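Oxidoreductase, short chain dehydrogenase/reductase family protein (Bifidobacterium adolescentis L2-32, PDB 6OW4) acts as an NADH-dependent 20beta-hydroxysteroid dehydrogenase of the short-chain dehydrogenase/reductase family, a group built on the nucleotide-binding Rossmann fold. Local coordinates at residues Ala125-Gly130 and Tyr157-Ile162; Leu176-Ala181 and Met208-Tyr213; Ser183-Asn188 and Thr227-Tyr232. All blocks are in the same frame, centred on the assembly; numbering follows the deposited sequence.

Interaction 1 of 3, residues Ala125-Gly130 and Tyr157-Ile162. With NAD (nicotinamide-adenine-dinucleotide), chain N.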
loop_
_atom_site.group_PDB
_atom_site.type_symbol
_atom_site.label_atom_id
_atom_site.label_comp_id
_atom_site.label_asym_id
_atom_site.label_seq_id
_atom_site.Cartn_x
_atom_site.Cartn_y
_atom_site.Cartn_z
ATOM N N ALA F 125 -12.561 13.940 -17.855
ATOM C CA ALA F 125 -12.837 12.653 -18.531
ATOM C C ALA F 125 -13.027 11.568 -17.469
ATOM O O ALA F 125 -12.117 11.390 -16.638
ATOM C CB ALA F 125 -11.717 12.316 -19.483
ATOM N N PHE F 126 -14.181 10.900 -17.482
ATOM C CA PHE F 126 -14.478 9.717 -16.637
ATOM C C PHE F 126 -14.339 8.463 -17.505
ATOM O O PHE F 126 -15.288 8.109 -18.231
ATOM C CB PHE F 126 -15.854 9.842 -15.978
ATOM C CG PHE F 126 -16.200 8.722 -15.028
ATOM C CD1 PHE F 126 -15.230 8.132 -14.230
ATOM C CD2 PHE F 126 -17.504 8.266 -14.916
ATOM C CE1 PHE F 126 -15.554 7.105 -13.358
ATOM C CE2 PHE F 126 -17.828 7.240 -14.041
ATOM C CZ PHE F 126 -16.852 6.662 -13.265
ATOM N N LEU F 127 -13.172 7.823 -17.425
ATOM C CA LEU F 127 -12.764 6.683 -18.287
ATOM C C LEU F 127 -13.208 5.389 -17.598
ATOM O O LEU F 127 -12.365 4.704 -16.986
ATOM C CB LEU F 127 -11.251 6.772 -18.506
ATOM C CG LEU F 127 -10.766 8.154 -18.947
ATOM C CD1 LEU F 127 -9.326 8.394 -18.534
ATOM C CD2 LEU F 127 -10.938 8.340 -20.444
ATOM N N ASN F 128 -14.507 5.098 -17.706
ATOM C CA ASN F 128 -15.252 4.110 -16.883
ATOM C C ASN F 128 -15.431 2.797 -17.657
ATOM O O ASN F 128 -15.550 1.745 -17.002
ATOM C CB ASN F 128 -16.588 4.710 -16.431
ATOM C CG ASN F 128 -17.511 3.708 -15.772
ATOM O OD1 ASN F 128 -17.248 3.259 -14.659
ATOM N ND2 ASN F 128 -18.600 3.368 -16.445
ATOM N N ALA F 129 -15.456 2.847 -18.993
ATOM C CA ALA F 129 -15.623 1.664 -19.872
ATOM C C ALA F 129 -14.730 0.523 -19.374
ATOM O O ALA F 129 -13.515 0.747 -19.200
ATOM C CB ALA F 129 -15.306 2.021 -21.303
ATOM N N GLY F 130 -15.325 -0.647 -19.135
ATOM C CA GLY F 130 -14.629 -1.880 -18.720
ATOM C C GLY F 130 -15.545 -3.085 -18.836
ATOM O O GLY F 130 -16.746 -2.884 -19.108
ATOM N N TYR F 157 -6.404 3.375 -21.699
ATOM C CA TYR F 157 -5.167 4.108 -22.081
ATOM C C TYR F 157 -5.470 5.069 -23.237
ATOM O O TYR F 157 -5.206 6.275 -23.095
ATOM C CB TYR F 157 -4.044 3.138 -22.459
ATOM C CG TYR F 157 -3.102 3.657 -23.517
ATOM C CD1 TYR F 157 -2.176 4.647 -23.229
ATOM C CD2 TYR F 157 -3.150 3.169 -24.813
ATOM C CE1 TYR F 157 -1.316 5.136 -24.200
ATOM C CE2 TYR F 157 -2.299 3.647 -25.795
ATOM C CZ TYR F 157 -1.376 4.631 -25.487
ATOM O OH TYR F 157 -0.540 5.102 -26.459
ATOM N N ARG F 158 -6.001 4.535 -24.341
ATOM C CA ARG F 158 -6.346 5.290 -25.579
ATOM C C ARG F 158 -7.307 6.434 -25.246
ATOM O O ARG F 158 -7.027 7.579 -25.650
ATOM C CB ARG F 158 -6.991 4.367 -26.618
ATOM C CG ARG F 158 -6.025 3.880 -27.683
ATOM C CD ARG F 158 -6.733 3.114 -28.780
ATOM N NE ARG F 158 -7.140 1.787 -28.341
ATOM C CZ ARG F 158 -6.330 0.736 -28.223
ATOM N NH1 ARG F 158 -5.041 0.836 -28.505
ATOM N NH2 ARG F 158 -6.819 -0.422 -27.815
ATOM N N THR F 159 -8.401 6.116 -24.551
ATOM C CA THR F 159 -9.479 7.066 -24.175
ATOM C C THR F 159 -8.914 8.111 -23.205
ATOM O O THR F 159 -9.277 9.296 -23.339
ATOM C CB THR F 159 -10.683 6.329 -23.576
ATOM O OG1 THR F 159 -10.824 5.053 -24.200
ATOM C CG2 THR F 159 -11.968 7.105 -23.749
ATOM N N GLY F 160 -8.071 7.679 -22.262
ATOM C CA GLY F 160 -7.337 8.564 -21.339
ATOM C C GLY F 160 -6.382 9.480 -22.085
ATOM O O GLY F 160 -6.278 10.656 -21.698
ATOM N N ARG F 161 -5.723 8.968 -23.129
ATOM C CA ARG F 161 -4.674 9.695 -23.895
ATOM C C ARG F 161 -5.301 10.879 -24.642
ATOM O O ARG F 161 -4.762 11.999 -24.526
ATOM C CB ARG F 161 -3.947 8.758 -24.866
ATOM C CG ARG F 161 -2.640 9.324 -25.406
ATOM C CD ARG F 161 -2.097 8.551 -26.593
ATOM N NE ARG F 161 -3.078 8.467 -27.670
ATOM C CZ ARG F 161 -3.506 7.344 -28.250
ATOM N NH1 ARG F 161 -3.029 6.164 -27.889
ATOM N NH2 ARG F 161 -4.410 7.410 -29.211
ATOM N N ILE F 162 -6.398 10.647 -25.371
ATOM C CA ILE F 162 -7.079 11.693 -26.195
ATOM C C ILE F 162 -7.604 12.800 -25.271
ATOM O O ILE F 162 -7.643 13.960 -25.716
ATOM C CB ILE F 162 -8.187 11.102 -27.096
ATOM C CG1 ILE F 162 -9.335 10.473 -26.299
ATOM C CG2 ILE F 162 -7.594 10.121 -28.096
ATOM C CD1 ILE F 162 -10.610 10.314 -27.096
HETATM P PA NAD N . -21.583 -2.117 -17.068
HETATM O O1A NAD N . -21.180 -3.402 -17.715
HETATM O O2A NAD N . -23.017 -1.754 -17.481
HETATM O O5B NAD N . -20.618 -0.925 -17.489
HETATM C C5B NAD N . -19.552 -1.140 -18.415
HETATM C C4B NAD N . -19.829 -0.262 -19.669
HETATM O O4B NAD N . -18.502 -0.209 -20.498
HETATM C C3B NAD N . -20.729 -0.747 -20.416
HETATM O O3B NAD N . -21.771 0.243 -20.740
HETATM C C2B NAD N . -19.980 -1.222 -21.823
HETATM O O2B NAD N . -20.881 -1.047 -22.955
HETATM C C1B NAD N . -18.950 -0.484 -21.937
HETATM N N9A NAD N . -17.880 -1.231 -22.676
HETATM C C8A NAD N . -17.236 -2.416 -22.570
HETATM N N7A NAD N . -16.355 -2.510 -23.598
HETATM C C5A NAD N . -16.458 -1.385 -24.336
HETATM C C6A NAD N . -15.783 -0.975 -25.494
HETATM N N6A NAD N . -14.772 -1.525 -26.336
HETATM N N1A NAD N . -16.072 0.223 -26.054
HETATM C C2A NAD N . -17.024 1.039 -25.493
HETATM N N3A NAD N . -17.694 0.635 -24.344
HETATM C C4A NAD N . -17.403 -0.581 -23.774
HETATM O O3 NAD N . -21.511 -2.304 -15.434
HETATM P PN NAD N . -20.882 -1.207 -14.435
HETATM O O1N NAD N . -21.083 -1.683 -13.024
HETATM O O2N NAD N . -21.594 0.131 -14.640
HETATM O O5D NAD N . -19.316 -1.084 -14.713
HETATM C C5D NAD N . -18.727 0.162 -15.057
HETATM C C4D NAD N . -17.220 0.136 -14.688
HETATM O O4D NAD N . -17.086 -0.003 -13.398
HETATM C C3D NAD N . -16.525 -1.052 -15.326
HETATM O O3D NAD N . -15.319 -0.661 -15.846
HETATM C C2D NAD N . -16.320 -2.054 -14.151
HETATM O O2D NAD N . -15.138 -2.904 -14.468
HETATM C C1D NAD N . -16.141 -1.291 -13.127
HETATM N N1N NAD N . -16.518 -1.886 -11.841
HETATM C C2N NAD N . -17.849 -2.139 -11.537
HETATM C C3N NAD N . -18.199 -2.706 -10.301
HETATM C C7N NAD N . -19.677 -3.004 -9.951
HETATM O O7N NAD N . -19.944 -3.920 -9.195
HETATM N N7N NAD N . -20.733 -2.223 -10.495
HETATM C C4N NAD N . -17.213 -3.007 -9.380
HETATM C C5N NAD N . -15.884 -2.751 -9.676
HETATM C C6N NAD N . -15.544 -2.180 -10.910
#
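In the Rossmann fold of this enzyme, Leu127, the last residue of strand 124-127, packs on Thr159 and Gly160 of helix 142-170, just ahead of the Asn-Ala-Gly turn that holds the dinucleotide. Both methyls rest on the helix backbone at Thr159 and Gly160. CD1 presses on Gly160 CA at 3.4 Å, a tight fit, while CD2 lies over the Thr159-Gly160 peptide, 3.4 Å from Thr159 C. The Thr159 side chain also touches Leu127 CD2, its CG2 at 3.7 Å; its hydroxyl is turned back to Gly155 O within the helix. In Leu127, chi1 of -49° puts CG beside the backbone N, and chi2 of 153° then turns the methyls to the helix. Immediately beyond, the chain turns polar. Asn128 O accepts a hydrogen bond from NAD O3D at 2.7 Å, and Gly130 N makes a weak one to NAD O4B at 3.5 Å. Asn128 OD1 is bonded to Thr179 OG1, which is likely to fix the orientation of the amide. A side chain at Gly130 would run into O3D. Farther round the helix, Tyr157 stacks on Trp145 of the second subunit. No hydrogen bond crosses between strand and helix, and the contact is van der Waals packing of the leucine on side chain and backbone; polar bonding begins with the next residues, toward the cofactor and, from Ala129 N, to Thr47 OG1.

Interaction 2 of 3, residues Leu176-Ala181 and Met208-Tyr213. Unlike the reference sequence in segment 176-181: Ala181 (reference Ser). With NAD (nicotinamide-adenine-dinucleotide), chain N.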
loop_
_atom_site.group_PDB
_atom_site.type_symbol
_atom_site.label_atom_id
_atom_site.label_comp_id
_atom_site.label_asym_id
_atom_site.label_seq_id
_atom_site.Cartn_x
_atom_site.Cartn_y
_atom_site.Cartn_z
ATOM N N LEU F 176 -8.732 13.847 -14.776
ATOM C CA LEU F 176 -8.925 12.462 -15.280
ATOM C C LEU F 176 -9.378 11.577 -14.118
ATOM O O LEU F 176 -8.673 11.556 -13.092
ATOM C CB LEU F 176 -7.612 11.944 -15.875
ATOM C CG LEU F 176 -6.954 12.839 -16.923
ATOM C CD1 LEU F 176 -5.576 12.310 -17.283
ATOM C CD2 LEU F 176 -7.827 12.958 -18.165
ATOM N N ILE F 177 -10.513 10.890 -14.275
ATOM C CA ILE F 177 -11.025 9.878 -13.303
ATOM C C ILE F 177 -11.108 8.527 -14.022
ATOM O O ILE F 177 -11.945 8.386 -14.930
ATOM C CB ILE F 177 -12.381 10.295 -12.696
ATOM C CG1 ILE F 177 -12.347 11.718 -12.128
ATOM C CG2 ILE F 177 -12.825 9.286 -11.648
ATOM C CD1 ILE F 177 -12.864 12.779 -13.074
ATOM N N PHE F 178 -10.255 7.582 -13.628
ATOM C CA PHE F 178 -10.223 6.193 -14.147
ATOM C C PHE F 178 -10.960 5.288 -13.158
ATOM O O PHE F 178 -10.629 5.331 -11.963
ATOM C CB PHE F 178 -8.778 5.721 -14.331
ATOM C CG PHE F 178 -7.962 6.488 -15.343
ATOM C CD1 PHE F 178 -7.468 7.751 -15.055
ATOM C CD2 PHE F 178 -7.651 5.926 -16.570
ATOM C CE1 PHE F 178 -6.703 8.443 -15.983
ATOM C CE2 PHE F 178 -6.882 6.616 -17.495
ATOM C CZ PHE F 178 -6.413 7.875 -17.201
ATOM N N THR F 179 -11.927 4.501 -13.632
ATOM C CA THR F 179 -12.617 3.464 -12.820
ATOM C C THR F 179 -11.694 2.246 -12.703
ATOM O O THR F 179 -11.467 1.575 -13.728
ATOM C CB THR F 179 -13.985 3.092 -13.406
ATOM O OG1 THR F 179 -14.724 4.292 -13.626
ATOM C CG2 THR F 179 -14.778 2.180 -12.497
ATOM N N ALA F 180 -11.159 2.002 -11.504
ATOM C CA ALA F 180 -10.385 0.791 -11.146
ATOM C C ALA F 180 -11.352 -0.229 -10.531
ATOM O O ALA F 180 -12.500 -0.306 -11.010
ATOM C CB ALA F 180 -9.252 1.157 -10.216
ATOM N N ALA F 181 -10.899 -0.991 -9.530
ATOM C CA ALA F 181 -11.721 -1.928 -8.728
ATOM C C ALA F 181 -10.890 -2.451 -7.554
ATOM O O ALA F 181 -9.655 -2.251 -7.561
ATOM C CB ALA F 181 -12.220 -3.066 -9.586
ATOM N N MET F 208 -4.565 1.736 -12.389
ATOM C CA MET F 208 -4.214 2.498 -11.158
ATOM C C MET F 208 -2.824 3.128 -11.306
ATOM O O MET F 208 -2.721 4.357 -11.143
ATOM C CB MET F 208 -4.244 1.603 -9.915
ATOM C CG MET F 208 -5.635 1.431 -9.324
ATOM S SD MET F 208 -5.627 0.505 -7.764
ATOM C CE MET F 208 -4.698 1.636 -6.729
ATOM N N GLU F 209 -1.801 2.324 -11.609
ATOM C CA GLU F 209 -0.387 2.781 -11.705
ATOM C C GLU F 209 -0.195 3.628 -12.972
ATOM O O GLU F 209 0.756 4.436 -12.998
ATOM C CB GLU F 209 0.570 1.586 -11.672
ATOM C CG GLU F 209 2.036 1.975 -11.569
ATOM C CD GLU F 209 2.388 2.909 -10.422
ATOM O OE1 GLU F 209 1.770 2.784 -9.348
ATOM O OE2 GLU F 209 3.277 3.766 -10.605
ATOM N N HIS F 210 -1.057 3.457 -13.980
ATOM C CA HIS F 210 -1.102 4.308 -15.201
ATOM C C HIS F 210 -1.554 5.721 -14.808
ATOM O O HIS F 210 -0.862 6.688 -15.180
ATOM C CB HIS F 210 -1.994 3.674 -16.281
ATOM C CG HIS F 210 -2.290 4.575 -17.434
ATOM N ND1 HIS F 210 -1.296 5.108 -18.231
ATOM C CD2 HIS F 210 -3.459 5.031 -17.935
ATOM C CE1 HIS F 210 -1.839 5.855 -19.170
ATOM N NE2 HIS F 210 -3.166 5.825 -19.011
ATOM N N SER F 211 -2.668 5.826 -14.075
ATOM C CA SER F 211 -3.234 7.099 -13.552
ATOM C C SER F 211 -2.178 7.818 -12.705
ATOM O O SER F 211 -2.011 9.038 -12.879
ATOM C CB SER F 211 -4.503 6.852 -12.770
ATOM O OG SER F 211 -5.042 8.071 -12.276
ATOM N N ARG F 212 -1.487 7.072 -11.837
ATOM C CA ARG F 212 -0.415 7.584 -10.941
ATOM C C ARG F 212 0.700 8.217 -11.781
ATOM O O ARG F 212 1.185 9.295 -11.386
ATOM C CB ARG F 212 0.112 6.467 -10.030
ATOM C CG ARG F 212 -0.729 6.270 -8.778
ATOM C CD ARG F 212 -0.396 5.029 -7.972
ATOM N NE ARG F 212 0.950 5.015 -7.412
ATOM C CZ ARG F 212 1.368 5.744 -6.376
ATOM N NH1 ARG F 212 0.558 6.598 -5.770
ATOM N NH2 ARG F 212 2.616 5.626 -5.957
ATOM N N TYR F 213 1.087 7.592 -12.899
ATOM C CA TYR F 213 2.165 8.115 -13.778
ATOM C C TYR F 213 1.715 9.431 -14.421
ATOM O O TYR F 213 2.506 10.395 -14.407
ATOM C CB TYR F 213 2.587 7.135 -14.877
ATOM C CG TYR F 213 3.614 7.747 -15.794
ATOM C CD1 TYR F 213 4.964 7.712 -15.479
ATOM C CD2 TYR F 213 3.230 8.451 -16.925
ATOM C CE1 TYR F 213 5.909 8.317 -16.291
ATOM C CE2 TYR F 213 4.163 9.063 -17.747
ATOM C CZ TYR F 213 5.508 8.996 -17.428
ATOM O OH TYR F 213 6.428 9.601 -18.231
HETATM P PA NAD N . -21.583 -2.117 -17.068
HETATM O O1A NAD N . -21.180 -3.402 -17.715
HETATM O O2A NAD N . -23.017 -1.754 -17.481
HETATM O O5B NAD N . -20.618 -0.925 -17.489
HETATM C C5B NAD N . -19.552 -1.140 -18.415
HETATM C C4B NAD N . -19.829 -0.262 -19.669
HETATM O O4B NAD N . -18.502 -0.209 -20.498
HETATM C C3B NAD N . -20.729 -0.747 -20.416
HETATM O O3B NAD N . -21.771 0.243 -20.740
HETATM C C2B NAD N . -19.980 -1.222 -21.823
HETATM O O2B NAD N . -20.881 -1.047 -22.955
HETATM C C1B NAD N . -18.950 -0.484 -21.937
HETATM N N9A NAD N . -17.880 -1.231 -22.676
HETATM C C8A NAD N . -17.236 -2.416 -22.570
HETATM N N7A NAD N . -16.355 -2.510 -23.598
HETATM C C5A NAD N . -16.458 -1.385 -24.336
HETATM C C6A NAD N . -15.783 -0.975 -25.494
HETATM N N6A NAD N . -14.772 -1.525 -26.336
HETATM N N1A NAD N . -16.072 0.223 -26.054
HETATM C C2A NAD N . -17.024 1.039 -25.493
HETATM N N3A NAD N . -17.694 0.635 -24.344
HETATM C C4A NAD N . -17.403 -0.581 -23.774
HETATM O O3 NAD N . -21.511 -2.304 -15.434
HETATM P PN NAD N . -20.882 -1.207 -14.435
HETATM O O1N NAD N . -21.083 -1.683 -13.024
HETATM O O2N NAD N . -21.594 0.131 -14.640
HETATM O O5D NAD N . -19.316 -1.084 -14.713
HETATM C C5D NAD N . -18.727 0.162 -15.057
HETATM C C4D NAD N . -17.220 0.136 -14.688
HETATM O O4D NAD N . -17.086 -0.003 -13.398
HETATM C C3D NAD N . -16.525 -1.052 -15.326
HETATM O O3D NAD N . -15.319 -0.661 -15.846
HETATM C C2D NAD N . -16.320 -2.054 -14.151
HETATM O O2D NAD N . -15.138 -2.904 -14.468
HETATM C C1D NAD N . -16.141 -1.291 -13.127
HETATM N N1N NAD N . -16.518 -1.886 -11.841
HETATM C C2N NAD N . -17.849 -2.139 -11.537
HETATM C C3N NAD N . -18.199 -2.706 -10.301
HETATM C C7N NAD N . -19.677 -3.004 -9.951
HETATM O O7N NAD N . -19.944 -3.920 -9.195
HETATM N N7N NAD N . -20.733 -2.223 -10.495
HETATM C C4N NAD N . -17.213 -3.007 -9.380
HETATM C C5N NAD N . -15.884 -2.751 -9.676
HETATM C C6N NAD N . -15.544 -2.180 -10.910
#
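The nicotinamide end of the NAD pocket is backed by a strand-helix layer in which Phe178 and Ala180 pack on His210, Ser211 and Met208 of helix 198-217. The Phe178 ring touches two side chains of the helix. Its CD1 lies 3.7 Å from Ser211 OG, and its CE2 comes 3.8 Å from His210 CD2, close to the plane of the imidazole and at its edge. The two rings cross at about a right angle, planes 88° apart, in an oblique pair with centroids 5.5 Å apart. His210 reaches this place because CG is anti to its backbone N (chi1 170°), which carries the imidazole across to the phenylalanine, its CD2 edge leading; its ND1 is bonded to Asn198 OD1 of the second subunit, whose Trp145 also meets the ring edge-to-face. The polar end of Ser211 is likewise engaged, OG pairing with Ser225 OG. Two residues farther along, Ala180 CB touches Met208 CG at 3.7 Å. The pocket side of the same segment meets NAD directly: Thr179 CG2 lies 3.3 Å from O4D, and Ala181, a serine in the reference sequence, rests its CB 3.7 Å from C5N. Strand 174-179 runs between strands 124-127 and 223-230; Phe178 reaches from it to Leu127 and Ser225 on those neighbours, and also to Thr156 on helix 142-170.

Interaction 3 of 3, residues Ser183-Asn188 and Thr227-Tyr232. With NAD (nicotinamide-adenine-dinucleotide), chain N.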
loop_
_atom_site.group_PDB
_atom_site.type_symbol
_atom_site.label_atom_id
_atom_site.label_comp_id
_atom_site.label_asym_id
_atom_site.label_seq_id
_atom_site.Cartn_x
_atom_site.Cartn_y
_atom_site.Cartn_z
ATOM N N SER F 183 -10.664 -5.614 -7.085
ATOM C CA SER F 183 -10.002 -6.711 -7.840
ATOM C C SER F 183 -8.564 -6.301 -8.185
ATOM O O SER F 183 -7.700 -7.196 -8.265
ATOM C CB SER F 183 -10.786 -7.070 -9.074
ATOM O OG SER F 183 -12.145 -7.321 -8.752
ATOM N N GLY F 184 -8.336 -4.995 -8.381
ATOM C CA GLY F 184 -7.013 -4.379 -8.610
ATOM C C GLY F 184 -6.162 -4.330 -7.349
ATOM O O GLY F 184 -4.938 -4.161 -7.484
ATOM N N HIS F 185 -6.782 -4.450 -6.168
ATOM C CA HIS F 185 -6.112 -4.464 -4.838
ATOM C C HIS F 185 -6.053 -5.887 -4.273
ATOM O O HIS F 185 -4.984 -6.273 -3.758
ATOM C CB HIS F 185 -6.856 -3.559 -3.851
ATOM C CG HIS F 185 -6.809 -2.110 -4.193
ATOM N ND1 HIS F 185 -7.944 -1.394 -4.515
ATOM C CD2 HIS F 185 -5.779 -1.240 -4.252
ATOM C CE1 HIS F 185 -7.616 -0.144 -4.759
ATOM N NE2 HIS F 185 -6.294 -0.023 -4.602
ATOM N N ASN F 186 -7.177 -6.607 -4.343
ATOM C CA ASN F 186 -7.421 -7.906 -3.661
ATOM C C ASN F 186 -8.139 -8.860 -4.618
ATOM O O ASN F 186 -8.985 -8.387 -5.395
ATOM C CB ASN F 186 -8.280 -7.719 -2.407
ATOM C CG ASN F 186 -7.600 -6.895 -1.336
ATOM O OD1 ASN F 186 -7.863 -5.701 -1.208
ATOM N ND2 ASN F 186 -6.721 -7.519 -0.570
ATOM N N ALA F 187 -7.827 -10.156 -4.549
ATOM C CA ALA F 187 -8.642 -11.227 -5.165
ATOM C C ALA F 187 -9.967 -11.303 -4.397
ATOM O O ALA F 187 -9.927 -11.609 -3.185
ATOM C CB ALA F 187 -7.905 -12.543 -5.144
ATOM N N ASN F 188 -11.083 -10.991 -5.064
ATOM C CA ASN F 188 -12.434 -10.918 -4.445
ATOM C C ASN F 188 -12.734 -12.258 -3.763
ATOM O O ASN F 188 -12.684 -13.296 -4.448
ATOM C CB ASN F 188 -13.523 -10.556 -5.458
ATOM C CG ASN F 188 -13.297 -9.221 -6.138
ATOM O OD1 ASN F 188 -12.203 -8.663 -6.081
ATOM N ND2 ASN F 188 -14.325 -8.706 -6.792
ATOM N N THR F 227 -8.031 7.618 -9.454
ATOM C CA THR F 227 -8.841 6.396 -9.674
ATOM C C THR F 227 -9.924 6.288 -8.599
ATOM O O THR F 227 -9.703 6.769 -7.471
ATOM C CB THR F 227 -7.964 5.141 -9.675
ATOM O OG1 THR F 227 -7.284 5.090 -8.422
ATOM C CG2 THR F 227 -6.965 5.131 -10.808
ATOM N N ILE F 228 -11.051 5.679 -8.964
ATOM C CA ILE F 228 -12.129 5.240 -8.036
ATOM C C ILE F 228 -12.152 3.711 -8.069
ATOM O O ILE F 228 -12.265 3.151 -9.174
ATOM C CB ILE F 228 -13.479 5.864 -8.436
ATOM C CG1 ILE F 228 -13.393 7.393 -8.457
ATOM C CG2 ILE F 228 -14.600 5.375 -7.529
ATOM C CD1 ILE F 228 -14.622 8.070 -9.015
ATOM N N SER F 229 -12.011 3.073 -6.905
ATOM C CA SER F 229 -12.005 1.597 -6.735
ATOM C C SER F 229 -13.297 1.166 -6.052
ATOM O O SER F 229 -13.300 0.874 -4.856
ATOM C CB SER F 229 -10.793 1.155 -5.963
ATOM O OG SER F 229 -9.612 1.414 -6.703
ATOM N N PRO F 230 -14.437 1.118 -6.781
ATOM C CA PRO F 230 -15.705 0.713 -6.179
ATOM C C PRO F 230 -15.651 -0.752 -5.724
ATOM O O PRO F 230 -14.976 -1.540 -6.362
ATOM C CB PRO F 230 -16.737 0.913 -7.300
ATOM C CG PRO F 230 -15.927 0.847 -8.574
ATOM C CD PRO F 230 -14.572 1.419 -8.215
ATOM N N GLY F 231 -16.335 -1.064 -4.621
ATOM C CA GLY F 231 -16.576 -2.446 -4.168
ATOM C C GLY F 231 -17.760 -3.040 -4.905
ATOM O O GLY F 231 -17.906 -2.756 -6.108
ATOM N N TYR F 232 -18.587 -3.825 -4.213
ATOM C CA TYR F 232 -19.850 -4.385 -4.758
ATOM C C TYR F 232 -20.867 -3.245 -4.888
ATOM O O TYR F 232 -21.372 -2.773 -3.852
ATOM C CB TYR F 232 -20.354 -5.531 -3.878
ATOM C CG TYR F 232 -19.449 -6.738 -3.853
ATOM C CD1 TYR F 232 -19.191 -7.462 -5.007
ATOM C CD2 TYR F 232 -18.851 -7.164 -2.678
ATOM C CE1 TYR F 232 -18.362 -8.572 -4.996
ATOM C CE2 TYR F 232 -18.020 -8.273 -2.648
ATOM C CZ TYR F 232 -17.775 -8.981 -3.811
ATOM O OH TYR F 232 -16.959 -10.076 -3.791
HETATM P PA NAD N . -21.583 -2.117 -17.068
HETATM O O1A NAD N . -21.180 -3.402 -17.715
HETATM O O2A NAD N . -23.017 -1.754 -17.481
HETATM O O5B NAD N . -20.618 -0.925 -17.489
HETATM C C5B NAD N . -19.552 -1.140 -18.415
HETATM C C4B NAD N . -19.829 -0.262 -19.669
HETATM O O4B NAD N . -18.502 -0.209 -20.498
HETATM C C3B NAD N . -20.729 -0.747 -20.416
HETATM O O3B NAD N . -21.771 0.243 -20.740
HETATM C C2B NAD N . -19.980 -1.222 -21.823
HETATM O O2B NAD N . -20.881 -1.047 -22.955
HETATM C C1B NAD N . -18.950 -0.484 -21.937
HETATM N N9A NAD N . -17.880 -1.231 -22.676
HETATM C C8A NAD N . -17.236 -2.416 -22.570
HETATM N N7A NAD N . -16.355 -2.510 -23.598
HETATM C C5A NAD N . -16.458 -1.385 -24.336
HETATM C C6A NAD N . -15.783 -0.975 -25.494
HETATM N N6A NAD N . -14.772 -1.525 -26.336
HETATM N N1A NAD N . -16.072 0.223 -26.054
HETATM C C2A NAD N . -17.024 1.039 -25.493
HETATM N N3A NAD N . -17.694 0.635 -24.344
HETATM C C4A NAD N . -17.403 -0.581 -23.774
HETATM O O3 NAD N . -21.511 -2.304 -15.434
HETATM P PN NAD N . -20.882 -1.207 -14.435
HETATM O O1N NAD N . -21.083 -1.683 -13.024
HETATM O O2N NAD N . -21.594 0.131 -14.640
HETATM O O5D NAD N . -19.316 -1.084 -14.713
HETATM C C5D NAD N . -18.727 0.162 -15.057
HETATM C C4D NAD N . -17.220 0.136 -14.688
HETATM O O4D NAD N . -17.086 -0.003 -13.398
HETATM C C3D NAD N . -16.525 -1.052 -15.326
HETATM O O3D NAD N . -15.319 -0.661 -15.846
HETATM C C2D NAD N . -16.320 -2.054 -14.151
HETATM O O2D NAD N . -15.138 -2.904 -14.468
HETATM C C1D NAD N . -16.141 -1.291 -13.127
HETATM N N1N NAD N . -16.518 -1.886 -11.841
HETATM C C2N NAD N . -17.849 -2.139 -11.537
HETATM C C3N NAD N . -18.199 -2.706 -10.301
HETATM C C7N NAD N . -19.677 -3.004 -9.951
HETATM O O7N NAD N . -19.944 -3.920 -9.195
HETATM N N7N NAD N . -20.733 -2.223 -10.495
HETATM C C4N NAD N . -17.213 -3.007 -9.380
HETATM C C5N NAD N . -15.884 -2.751 -9.676
HETATM C C6N NAD N . -15.544 -2.180 -10.910
#
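His185, in the loop that follows strand 174-179, reaches across to Ser229 on strand 223-230. Its CB already heads toward the strand; chi1 of -66° sets CG beside the backbone N, and from there the ring brings CE1 to Ser229. ND1 passes 3.9 Å from Ser229 OG. CE1 makes the main contact, 3.2 Å from Ser229 OG and 3.6 Å from Ser229 CB, both meeting the ring at its edge and near its plane. At the far end, Met208 CE packs 3.1 Å from His185 NE2. The serine hydroxyl has its firm partner elsewhere, in Asp284 OD1, so the imidazole lies beside an oxygen already held. With an alanine here the ring would be gone, and a gap would probably open between the loop and the strand, leaving the methyl of Met208 and the side of Ser229 without that neighbour. A second touch lies farther along, where Asn188 CB meets Tyr232 OH at 3.8 Å; this buried hydroxyl has no polar partner in the model. Between the two touches the chain faces the cofactor, Gly231 O standing 3.4 Å from NAD C4N, the nicotinamide carbon that carries hydride in this chemistry. The loop is also tied outward, since His185 O accepts a bond from Arg212 of the second subunit. Strand 223-230 lies between strands 174-179 and 284-287; His185 touches Asp284 and Arg286 on the latter, while Ile228 packs on helix 262-273.

From the N terminus, interaction 1 closes first: the chain leaves strand 124-127, passes the loop at 128-130 and returns on helix 142-170, and this loop ends before interaction 2 opens. Interactions 2 and 3 cross, since their segments alternate as 176-181, 183-188, 208-213 and 227-232; the loop leaving strand 174-179 is thus tied to the strand that follows helix 198-217. The three strands involved are neighbours in the parallel sheet. Backbone pairs such as Leu127 N to Ile177 O and Ala180 N to Ile228 O join interaction 1 to 2 and 2 to 3. All three reach NAD, so together they show how successive strand ends in a Rossmann sheet build one dinucleotide pocket.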